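Side-chain contacts in 49 protein (Murid herpesvirus 4, PDB 6A4V), which probably facilitates replication of this gammaherpesvirus by interacting with the host enzyme poly(ADP-ribose) polymerase 1: residues E163-A166 against C167-S171; L279-L282 against N283-H287; H49-C52 against V53-T56; H81-D84 against T85-F88. One frame throughout, in Å; residues are numbered along the deposited sequence.

Contact 1 (E163-A166 against C167-S171); sequences EWCA and CFLTS
Trp164 and Phe168, one helical turn apart, meet as a T-shaped (edge-to-face) aromatic pair. The phenyl edge carrying CD2 and CE2 is directed at one face of the indole, over its five-membered ring; the centroids lie 4.7 Å apart and the planes stand at 75°. Between the two side chains the closest approach is Phe168 CE2 to Trp164 NE1, at 3.3 Å. Opposite choices of first torsion make this possible. Trp164 places CG anti to its own backbone N (chi1 -176°), so that the indole swings forward along the helix, whereas Phe168 holds CG beside its N (chi1 -67°) and leans back to meet it. The same phenyl edge passes close to the backbone, with CD2 3.2 Å from Trp164 O, and CB of Cys167 lies over the centre of one phenyl face.

A second i to i+4 pair is aliphatic and sulfur-based: Cys165 SG touches Leu169 CD1 at 3.8 Å, while the leucine stem packs on Cys165 O. Toward Leu169 the backbone bonds weaken. Cys167 N donates to Glu163 O in a nearly straight bond of 3.1 Å, but Phe168 N binds Trp164 O weakly, and Leu169 N divides itself between weak bonds to Cys165 O and Ala166 O.

Tyr155 adds another edge-to-face contact to the indole, which also packs on Val224 of helix 213-235, and Phe168 reaches Val140 and Leu143 of helix 131-146. This is i to i+4 side-chain pairing on the buried side of a short amphipathic helix, packed between helices 131-146 and 213-235 of a mainly helical protein.

Contact 2 (L279-L282 against N283-H287); sequences LSNL and NHLLH
Leu282 and Leu286 form the apolar side of a regular turn of amphipathic alpha-helix, lying side by side and pointing the same way. Their branches touch through Leu282 CD1 and Leu286 CD2, 3.6 Å apart. Leu282 carries CG anti to its backbone N (chi1 -180°), and its second torsion then takes CD1 toward the later leucine while CD2 points the other way; Leu286 CD2 also rests against Leu282 O. This side is closed by two other helices of the chain: Leu282 packs on Leu305 and Leu286 on Ile301, both of helix 295-312, while Leu286 also reaches Phe250 of helix 238-262.

Beneath the side chains the backbone is evenly bonded. His284 N, Leu285 N and Leu286 N bind the carbonyls of Ser280, Asn281 and Leu282 in turn, the first of these with an N-H...O angle of 166°.

Asn281 and Leu285 mark the border, ND2 staying 4.4 Å from CD1; Leu285 is buried against Glu300 and Ile301 of helix 295-312. The polar side, with Ser280, Asn283 and His284, is more loosely packed. Asn283 touches Glu258 of helix 238-262, whereas Ser280, Asn281, His284 and Leu285 pack on Arg106, Arg99 and Thr102 of the second subunit. The His284 imidazole folds back over the preceding turn (chi1 -72°). ND1 lies 3.2 Å from Ser280 O, at an angle too poor for a hydrogen bond, and the ring is met at its CE1 corner by Ser280 OG, 3.6 Å away.

Contact 3 (H49-C52 against V53-T56); sequences HTFC and VIDT
The backbone from His49 to Thr56 is continuous alpha-helix, in which Val53 N, Ile54 N, Asp55 N and Thr56 N donate in turn to the carbonyls of His49, Thr50, Phe51 and Cys52. On one flank Val53 makes a CH-pi contact with His49: its CG2 methyl sits over one face of the imidazole, 4.1 Å from the ring centroid and 25° off the normal, displaced toward the rim that carries ND1 and CE1. The imidazole reaches this methyl because its CG is anti to the backbone N (chi1 -180°), and Val53 directs CG2 back along the helix, where it also lies 3.4 Å from His49 O.

Ile54 packs against the side chains of Thr50 and Phe51. Its CD1 touches Thr50 CG2 at 3.9 Å and, at 4.1 Å, meets CD1 at the edge of the Phe51 ring, so a single methyl is shared by an aliphatic and an aromatic neighbour. CD1 also lies 3.3 Å from Thr50 O, the carbonyl that accepts the bond from Ile54 N. Farther along, Thr56 turns OG1 back to donate to Val53 O at 3.3 Å, adding a side-chain bond near the end of helix 44-57.

His49, Cys52 and Thr56 belong to the exposed part of this surface helix. Phe51 is buried, packing on Lys68 and Leu72; Ile54, only partly covered, touches Cys67, so that helix 44-57 is laid against the following helix 61-85; Asp55 adds packing on Ala64 and a long, weak ion pair with Lys68.

Contact 4 (H81-D84 against T85-F88); sequences HNLD and TEPF
With chi1 at -50°, Thr85 holds OG1 beside its own backbone N, and this turns the hydroxyl back over the preceding turn to donate to His81 O at 3.1 Å. A threonine hydroxyl returning to the carbonyl four residues earlier is a familiar feature of alpha-helices, here at the end of helix 61-85 and shortly before a proline. The hydroxyl approaches tilted 32° from the carbonyl plane. Thr85 N makes a weak, longer bond to the same oxygen, so His81 O is gripped by both the main chain and the side chain of one residue. Thr85 N is also weakly bonded to Asn82 O, which receives a better placed bond from Glu86 N at 3.0 Å.

Beyond this turn the regular pattern stops. Pro87 has no N-H to give, and its ring lies near Asp84 O. On the other flank Leu83 and Glu86 cross, with Leu83 CD1 4.0 Å from Glu86 OE1. The glutamate extends from a CG anti to its backbone N (chi1 -178°), and its other oxygen, OE2, is hydrogen-bonded to Tyr40 OH.

Phe88 N bonds to Thr85 O at 2.9 Å, carrying the chain toward helix 89-104. Tyr40 O also binds Asn82 ND2, tying the chain's N-terminal region to this junction, while Leu83 packs on Leu239 and Leu243 of helix 238-262. His81 NE2 is bonded to Thr295 OG1 at the start of helix 295-312, and its ring meets His81 of the second subunit edge-to-face, placing the end of helix 61-85 at the dimer interface.

Overall arrangement
Along the chain the order is contact 3, contact 4, contact 1, contact 2, on or at the end of four different helices of a mainly helical protein. Contacts 3 and 4 belong to successive helices, 44-57 and 61-85, with centres about 30 Å apart. Contacts 1 and 2 lie on opposite sides of the chain's centre, about 51 Å between centres, while contact 4 is nearest that centre, at about 11 Å. None of the four touches another. Helix 238-262 links two of them, packing against both 81-88 and 279-287. These same two contacts meet the second subunit, so contacts 2 and 4 border the dimer interface, whereas contacts 1 and 3 join helices within one chain.

Contact 1 (E163-A166 against C167-S171)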
loop_
_atom_site.group_PDB
_atom_site.type_symbol
_atom_site.label_atom_id
_atom_site.label_comp_id
_atom_site.label_asym_id
_atom_site.label_seq_id
_atom_site.Cartn_x
_atom_site.Cartn_y
_atom_site.Cartn_z
ATOM N N GLU B 163 4.451 15.006 -27.157
ATOM C CA GLU B 163 5.018 15.625 -28.352
ATOM C C GLU B 163 6.208 16.504 -27.949
ATOM O O GLU B 163 7.302 16.340 -28.489
ATOM C CB GLU B 163 3.943 16.382 -29.137
ATOM C CG GLU B 163 3.246 15.510 -30.177
ATOM C CD GLU B 163 1.932 16.057 -30.698
ATOM O OE1 GLU B 163 1.748 17.292 -30.637
ATOM O OE2 GLU B 163 1.086 15.245 -31.151
ATOM N N TRP B 164 5.996 17.374 -26.950
ATOM C CA TRP B 164 7.025 18.288 -26.424
ATOM C C TRP B 164 8.231 17.537 -25.862
ATOM O O TRP B 164 9.354 17.980 -26.057
ATOM C CB TRP B 164 6.402 19.230 -25.388
ATOM C CG TRP B 164 7.275 20.295 -24.800
ATOM C CD1 TRP B 164 7.307 21.601 -25.193
ATOM C CD2 TRP B 164 8.017 20.247 -23.565
ATOM N NE1 TRP B 164 8.123 22.336 -24.372
ATOM C CE2 TRP B 164 8.607 21.520 -23.383
ATOM C CE3 TRP B 164 8.365 19.234 -22.672
ATOM C CZ2 TRP B 164 9.438 21.824 -22.305
ATOM C CZ3 TRP B 164 9.187 19.530 -21.604
ATOM C CH2 TRP B 164 9.697 20.810 -21.412
ATOM N N CYS B 165 8.000 16.422 -25.161
ATOM C CA CYS B 165 9.107 15.620 -24.618
ATOM C C CYS B 165 9.960 15.049 -25.760
ATOM O O CYS B 165 11.188 14.943 -25.639
ATOM C CB CYS B 165 8.614 14.477 -23.732
ATOM S SG CYS B 165 9.914 13.784 -22.672
ATOM N N ALA B 166 9.301 14.653 -26.852
ATOM C CA ALA B 166 9.972 14.026 -27.980
ATOM C C ALA B 166 10.900 15.041 -28.673
ATOM O O ALA B 166 12.087 14.753 -28.871
ATOM C CB ALA B 166 8.951 13.442 -28.932
ATOM N N CYS B 167 10.374 16.221 -29.030
ATOM C CA CYS B 167 11.199 17.281 -29.618
ATOM C C CYS B 167 12.515 17.425 -28.864
ATOM O O CYS B 167 13.597 17.372 -29.448
ATOM C CB CYS B 167 10.535 18.646 -29.562
ATOM S SG CYS B 167 9.122 18.763 -30.673
ATOM N N PHE B 168 12.395 17.618 -27.554
ATOM C CA PHE B 168 13.414 18.251 -26.808
ATOM C C PHE B 168 14.322 17.210 -26.141
ATOM O O PHE B 168 15.288 17.589 -25.512
ATOM C CB PHE B 168 12.746 19.242 -25.859
ATOM C CG PHE B 168 12.083 20.400 -26.559
ATOM C CD1 PHE B 168 12.779 21.140 -27.503
ATOM C CD2 PHE B 168 10.797 20.801 -26.241
ATOM C CE1 PHE B 168 12.202 22.233 -28.125
ATOM C CE2 PHE B 168 10.209 21.890 -26.875
ATOM C CZ PHE B 168 10.913 22.603 -27.819
ATOM N N LEU B 169 14.028 15.912 -26.290
ATOM C CA LEU B 169 14.995 14.869 -25.902
ATOM C C LEU B 169 16.102 14.769 -26.956
ATOM O O LEU B 169 15.795 14.615 -28.131
ATOM C CB LEU B 169 14.275 13.523 -25.788
ATOM C CG LEU B 169 13.387 13.342 -24.560
ATOM C CD1 LEU B 169 12.582 12.062 -24.695
ATOM C CD2 LEU B 169 14.198 13.379 -23.273
ATOM N N THR B 170 17.374 14.793 -26.535
ATOM C CA THR B 170 18.498 14.716 -27.492
ATOM C C THR B 170 19.177 13.340 -27.441
ATOM O O THR B 170 19.678 12.929 -26.403
ATOM C CB THR B 170 19.493 15.859 -27.264
ATOM O OG1 THR B 170 20.213 15.629 -26.054
ATOM C CG2 THR B 170 18.803 17.206 -27.218
ATOM N N SER B 171 19.183 12.666 -28.601
ATOM C CA SER B 171 19.908 11.407 -28.884
ATOM C C SER B 171 19.580 10.351 -27.817
ATOM O O SER B 171 20.311 10.199 -26.819
ATOM C CB SER B 171 21.413 11.633 -29.040
ATOM O OG SER B 171 22.052 11.886 -27.796
#

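Contact 2 (L279-L282 against N283-H287)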
loop_
_atom_site.group_PDB
_atom_site.type_symbol
_atom_site.label_atom_id
_atom_site.label_comp_id
_atom_site.label_asym_id
_atom_site.label_seq_id
_atom_site.Cartn_x
_atom_site.Cartn_y
_atom_site.Cartn_z
ATOM N N LEU B 279 -22.403 -14.188 1.588
ATOM C CA LEU B 279 -23.029 -13.214 0.790
ATOM C C LEU B 279 -23.562 -12.097 1.674
ATOM O O LEU B 279 -23.421 -10.969 1.330
ATOM C CB LEU B 279 -24.115 -13.815 -0.103
ATOM C CG LEU B 279 -23.659 -14.108 -1.525
ATOM C CD1 LEU B 279 -24.750 -14.859 -2.267
ATOM C CD2 LEU B 279 -23.315 -12.808 -2.238
ATOM N N SER B 280 -24.078 -12.445 2.845
ATOM C CA SER B 280 -24.681 -11.463 3.704
ATOM C C SER B 280 -23.576 -10.566 4.271
ATOM O O SER B 280 -23.696 -9.329 4.330
ATOM C CB SER B 280 -25.489 -12.113 4.804
ATOM O OG SER B 280 -26.079 -11.104 5.613
ATOM N N ASN B 281 -22.479 -11.221 4.606
ATOM C CA ASN B 281 -21.265 -10.583 5.085
ATOM C C ASN B 281 -20.747 -9.593 4.024
ATOM O O ASN B 281 -20.477 -8.422 4.333
ATOM C CB ASN B 281 -20.257 -11.682 5.393
ATOM C CG ASN B 281 -19.128 -11.249 6.294
ATOM O OD1 ASN B 281 -19.338 -10.503 7.257
ATOM N ND2 ASN B 281 -17.927 -11.703 5.951
ATOM N N LEU B 282 -20.621 -10.091 2.790
ATOM C CA LEU B 282 -20.146 -9.316 1.654
ATOM C C LEU B 282 -20.981 -8.058 1.525
ATOM O O LEU B 282 -20.483 -6.974 1.235
ATOM C CB LEU B 282 -20.216 -10.113 0.338
ATOM C CG LEU B 282 -19.700 -9.288 -0.857
ATOM C CD1 LEU B 282 -18.405 -8.577 -0.444
ATOM C CD2 LEU B 282 -19.441 -10.143 -2.092
ATOM N N ASN B 283 -22.289 -8.218 1.738
ATOM C CA ASN B 283 -23.223 -7.099 1.541
ATOM C C ASN B 283 -22.989 -6.027 2.609
ATOM O O ASN B 283 -22.852 -4.848 2.276
ATOM C CB ASN B 283 -24.662 -7.620 1.448
ATOM C CG ASN B 283 -25.661 -6.502 1.621
ATOM O OD1 ASN B 283 -25.776 -5.637 0.743
ATOM N ND2 ASN B 283 -26.238 -6.444 2.817
ATOM N N HIS B 284 -22.854 -6.455 3.886
ATOM C CA HIS B 284 -22.542 -5.551 5.044
ATOM C C HIS B 284 -21.249 -4.771 4.820
ATOM O O HIS B 284 -21.148 -3.581 5.144
ATOM C CB HIS B 284 -22.379 -6.386 6.343
ATOM C CG HIS B 284 -23.641 -6.954 6.893
ATOM N ND1 HIS B 284 -23.727 -8.279 7.325
ATOM C CD2 HIS B 284 -24.852 -6.393 7.122
ATOM C CE1 HIS B 284 -24.935 -8.518 7.794
ATOM N NE2 HIS B 284 -25.651 -7.373 7.674
ATOM N N LEU B 285 -20.241 -5.461 4.270
ATOM C CA LEU B 285 -19.000 -4.826 3.986
ATOM C C LEU B 285 -19.161 -3.703 2.952
ATOM O O LEU B 285 -18.580 -2.558 3.175
ATOM C CB LEU B 285 -18.001 -5.908 3.541
ATOM C CG LEU B 285 -17.363 -6.654 4.725
ATOM C CD1 LEU B 285 -16.645 -7.888 4.273
ATOM C CD2 LEU B 285 -16.463 -5.749 5.513
ATOM N N LEU B 286 -19.873 -4.016 1.841
ATOM C CA LEU B 286 -20.036 -3.081 0.734
ATOM C C LEU B 286 -20.765 -1.843 1.210
ATOM O O LEU B 286 -20.391 -0.719 0.889
ATOM C CB LEU B 286 -20.714 -3.755 -0.468
ATOM C CG LEU B 286 -19.744 -4.054 -1.616
ATOM C CD1 LEU B 286 -19.069 -2.774 -2.076
ATOM C CD2 LEU B 286 -18.696 -5.088 -1.206
ATOM N N HIS B 287 -21.731 -2.061 2.079
ATOM C CA HIS B 287 -22.471 -1.002 2.652
ATOM C C HIS B 287 -21.567 -0.150 3.553
ATOM O O HIS B 287 -21.767 1.092 3.655
ATOM C CB HIS B 287 -23.666 -1.570 3.436
ATOM C CG HIS B 287 -24.654 -0.510 3.792
ATOM N ND1 HIS B 287 -24.507 0.293 4.924
ATOM C CD2 HIS B 287 -25.743 -0.054 3.141
ATOM C CE1 HIS B 287 -25.496 1.168 4.973
ATOM N NE2 HIS B 287 -26.254 0.981 3.883
#

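Contact 3 (H49-C52 against V53-T56)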
loop_
_atom_site.group_PDB
_atom_site.type_symbol
_atom_site.label_atom_id
_atom_site.label_comp_id
_atom_site.label_asym_id
_atom_site.label_seq_id
_atom_site.Cartn_x
_atom_site.Cartn_y
_atom_site.Cartn_z
ATOM N N HIS B 49 -12.031 -4.814 -21.037
ATOM C CA HIS B 49 -11.345 -5.896 -21.744
ATOM C C HIS B 49 -11.107 -7.076 -20.786
ATOM O O HIS B 49 -11.549 -8.180 -21.063
ATOM C CB HIS B 49 -10.053 -5.399 -22.422
ATOM C CG HIS B 49 -9.285 -6.442 -23.175
ATOM N ND1 HIS B 49 -8.210 -7.133 -22.611
ATOM C CD2 HIS B 49 -9.393 -6.894 -24.446
ATOM C CE1 HIS B 49 -7.698 -7.965 -23.501
ATOM N NE2 HIS B 49 -8.410 -7.838 -24.638
ATOM N N THR B 50 -10.438 -6.854 -19.645
ATOM C CA THR B 50 -10.231 -7.961 -18.718
ATOM C C THR B 50 -11.558 -8.698 -18.458
ATOM O O THR B 50 -11.539 -9.901 -18.156
ATOM C CB THR B 50 -9.620 -7.529 -17.379
ATOM O OG1 THR B 50 -8.465 -6.707 -17.560
ATOM C CG2 THR B 50 -9.215 -8.720 -16.538
ATOM N N PHE B 51 -12.705 -7.999 -18.551
ATOM C CA PHE B 51 -13.985 -8.577 -18.096
ATOM C C PHE B 51 -14.458 -9.609 -19.109
ATOM O O PHE B 51 -14.742 -10.741 -18.734
ATOM C CB PHE B 51 -15.065 -7.511 -17.897
ATOM C CG PHE B 51 -15.043 -6.852 -16.542
ATOM C CD1 PHE B 51 -14.097 -7.209 -15.589
ATOM C CD2 PHE B 51 -15.932 -5.834 -16.241
ATOM C CE1 PHE B 51 -14.083 -6.603 -14.345
ATOM C CE2 PHE B 51 -15.880 -5.190 -15.006
ATOM C CZ PHE B 51 -14.960 -5.585 -14.059
ATOM N N CYS B 52 -14.516 -9.154 -20.363
ATOM C CA CYS B 52 -14.807 -9.934 -21.539
ATOM C C CYS B 52 -13.863 -11.139 -21.630
ATOM O O CYS B 52 -14.298 -12.199 -22.049
ATOM C CB CYS B 52 -14.730 -9.058 -22.787
ATOM S SG CYS B 52 -16.030 -7.787 -22.835
ATOM N N VAL B 53 -12.597 -10.971 -21.233
ATOM C CA VAL B 53 -11.660 -12.092 -21.163
ATOM C C VAL B 53 -12.235 -13.101 -20.164
ATOM O O VAL B 53 -12.536 -14.228 -20.533
ATOM C CB VAL B 53 -10.233 -11.641 -20.781
ATOM C CG1 VAL B 53 -9.319 -12.794 -20.379
ATOM C CG2 VAL B 53 -9.591 -10.828 -21.898
ATOM N N ILE B 54 -12.420 -12.645 -18.919
ATOM C CA ILE B 54 -12.984 -13.426 -17.820
ATOM C C ILE B 54 -14.280 -14.123 -18.272
ATOM O O ILE B 54 -14.478 -15.301 -18.009
ATOM C CB ILE B 54 -13.249 -12.523 -16.592
ATOM C CG1 ILE B 54 -11.959 -12.076 -15.895
ATOM C CG2 ILE B 54 -14.188 -13.214 -15.612
ATOM C CD1 ILE B 54 -12.110 -10.812 -15.059
ATOM N N ASP B 55 -15.160 -13.362 -18.921
ATOM C CA ASP B 55 -16.515 -13.768 -19.238
ATOM C C ASP B 55 -16.455 -14.995 -20.162
ATOM O O ASP B 55 -17.214 -15.969 -19.987
ATOM C CB ASP B 55 -17.284 -12.585 -19.840
ATOM C CG ASP B 55 -18.338 -11.931 -18.948
ATOM O OD1 ASP B 55 -18.514 -12.382 -17.788
ATOM O OD2 ASP B 55 -19.013 -10.990 -19.445
ATOM N N THR B 56 -15.523 -14.977 -21.126
ATOM C CA THR B 56 -15.400 -16.095 -22.063
ATOM C C THR B 56 -14.625 -17.239 -21.363
ATOM O O THR B 56 -15.040 -18.380 -21.436
ATOM C CB THR B 56 -14.932 -15.614 -23.454
ATOM O OG1 THR B 56 -13.529 -15.323 -23.442
ATOM C CG2 THR B 56 -15.721 -14.419 -23.975
#

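Contact 4 (H81-D84 against T85-F88)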
loop_
_atom_site.group_PDB
_atom_site.type_symbol
_atom_site.label_atom_id
_atom_site.label_comp_id
_atom_site.label_asym_id
_atom_site.label_seq_id
_atom_site.Cartn_x
_atom_site.Cartn_y
_atom_site.Cartn_z
ATOM N N HIS B 81 -5.595 4.237 -1.846
ATOM C CA HIS B 81 -4.179 4.469 -1.436
ATOM C C HIS B 81 -3.667 5.692 -2.197
ATOM O O HIS B 81 -3.158 6.635 -1.602
ATOM C CB HIS B 81 -3.243 3.248 -1.625
ATOM C CG HIS B 81 -3.531 2.009 -0.822
ATOM N ND1 HIS B 81 -2.907 0.780 -1.098
ATOM C CD2 HIS B 81 -4.385 1.749 0.211
ATOM C CE1 HIS B 81 -3.322 -0.148 -0.239
ATOM N NE2 HIS B 81 -4.230 0.421 0.580
ATOM N N ASN B 82 -3.899 5.717 -3.514
ATOM C CA ASN B 82 -3.375 6.772 -4.349
ATOM C C ASN B 82 -4.028 8.122 -4.005
ATOM O O ASN B 82 -3.349 9.103 -3.989
ATOM C CB ASN B 82 -3.447 6.461 -5.840
ATOM C CG ASN B 82 -2.443 5.413 -6.254
ATOM O OD1 ASN B 82 -1.468 5.216 -5.539
ATOM N ND2 ASN B 82 -2.715 4.665 -7.316
ATOM N N LEU B 83 -5.331 8.160 -3.725
ATOM C CA LEU B 83 -6.011 9.444 -3.497
ATOM C C LEU B 83 -5.661 10.016 -2.117
ATOM O O LEU B 83 -5.727 11.218 -1.946
ATOM C CB LEU B 83 -7.515 9.294 -3.718
ATOM C CG LEU B 83 -8.390 10.506 -3.388
ATOM C CD1 LEU B 83 -8.211 11.621 -4.416
ATOM C CD2 LEU B 83 -9.854 10.101 -3.342
ATOM N N ASP B 84 -5.308 9.168 -1.148
ATOM C CA ASP B 84 -4.903 9.661 0.135
ATOM C C ASP B 84 -3.551 10.389 -0.035
ATOM O O ASP B 84 -3.322 11.391 0.651
ATOM C CB ASP B 84 -4.817 8.572 1.208
ATOM C CG ASP B 84 -6.126 7.896 1.587
ATOM O OD1 ASP B 84 -7.164 8.497 1.338
ATOM O OD2 ASP B 84 -6.089 6.701 2.043
ATOM N N THR B 85 -2.698 9.904 -0.957
ATOM C CA THR B 85 -1.435 10.481 -1.190
ATOM C C THR B 85 -1.463 11.745 -2.070
ATOM O O THR B 85 -0.623 12.634 -1.932
ATOM C CB THR B 85 -0.535 9.527 -1.942
ATOM O OG1 THR B 85 -0.541 8.254 -1.300
ATOM C CG2 THR B 85 0.841 10.147 -2.053
ATOM N N GLU B 86 -2.361 11.791 -3.045
ATOM C CA GLU B 86 -2.373 12.873 -3.998
ATOM C C GLU B 86 -2.097 14.253 -3.368
ATOM O O GLU B 86 -1.417 15.041 -3.987
ATOM C CB GLU B 86 -3.681 12.832 -4.764
ATOM C CG GLU B 86 -3.739 13.905 -5.816
ATOM C CD GLU B 86 -4.839 13.672 -6.810
ATOM O OE1 GLU B 86 -5.974 14.151 -6.524
ATOM O OE2 GLU B 86 -4.596 12.877 -7.778
ATOM N N PRO B 87 -2.547 14.626 -2.149
ATOM C CA PRO B 87 -2.297 15.983 -1.637
ATOM C C PRO B 87 -0.827 16.430 -1.473
ATOM O O PRO B 87 -0.572 17.636 -1.517
ATOM C CB PRO B 87 -2.945 15.958 -0.237
ATOM C CG PRO B 87 -4.021 14.901 -0.356
ATOM C CD PRO B 87 -3.413 13.827 -1.249
ATOM N N PHE B 88 0.053 15.423 -1.358
ATOM C CA PHE B 88 1.491 15.358 -1.263
ATOM C C PHE B 88 2.198 15.224 -2.620
ATOM O O PHE B 88 3.429 15.310 -2.645
ATOM C CB PHE B 88 1.953 14.037 -0.609
ATOM C CG PHE B 88 1.598 13.749 0.826
ATOM C CD1 PHE B 88 0.315 13.938 1.320
ATOM C CD2 PHE B 88 2.547 13.178 1.668
ATOM C CE1 PHE B 88 0.007 13.634 2.636
ATOM C CE2 PHE B 88 2.241 12.875 2.989
ATOM C CZ PHE B 88 0.972 13.102 3.470
#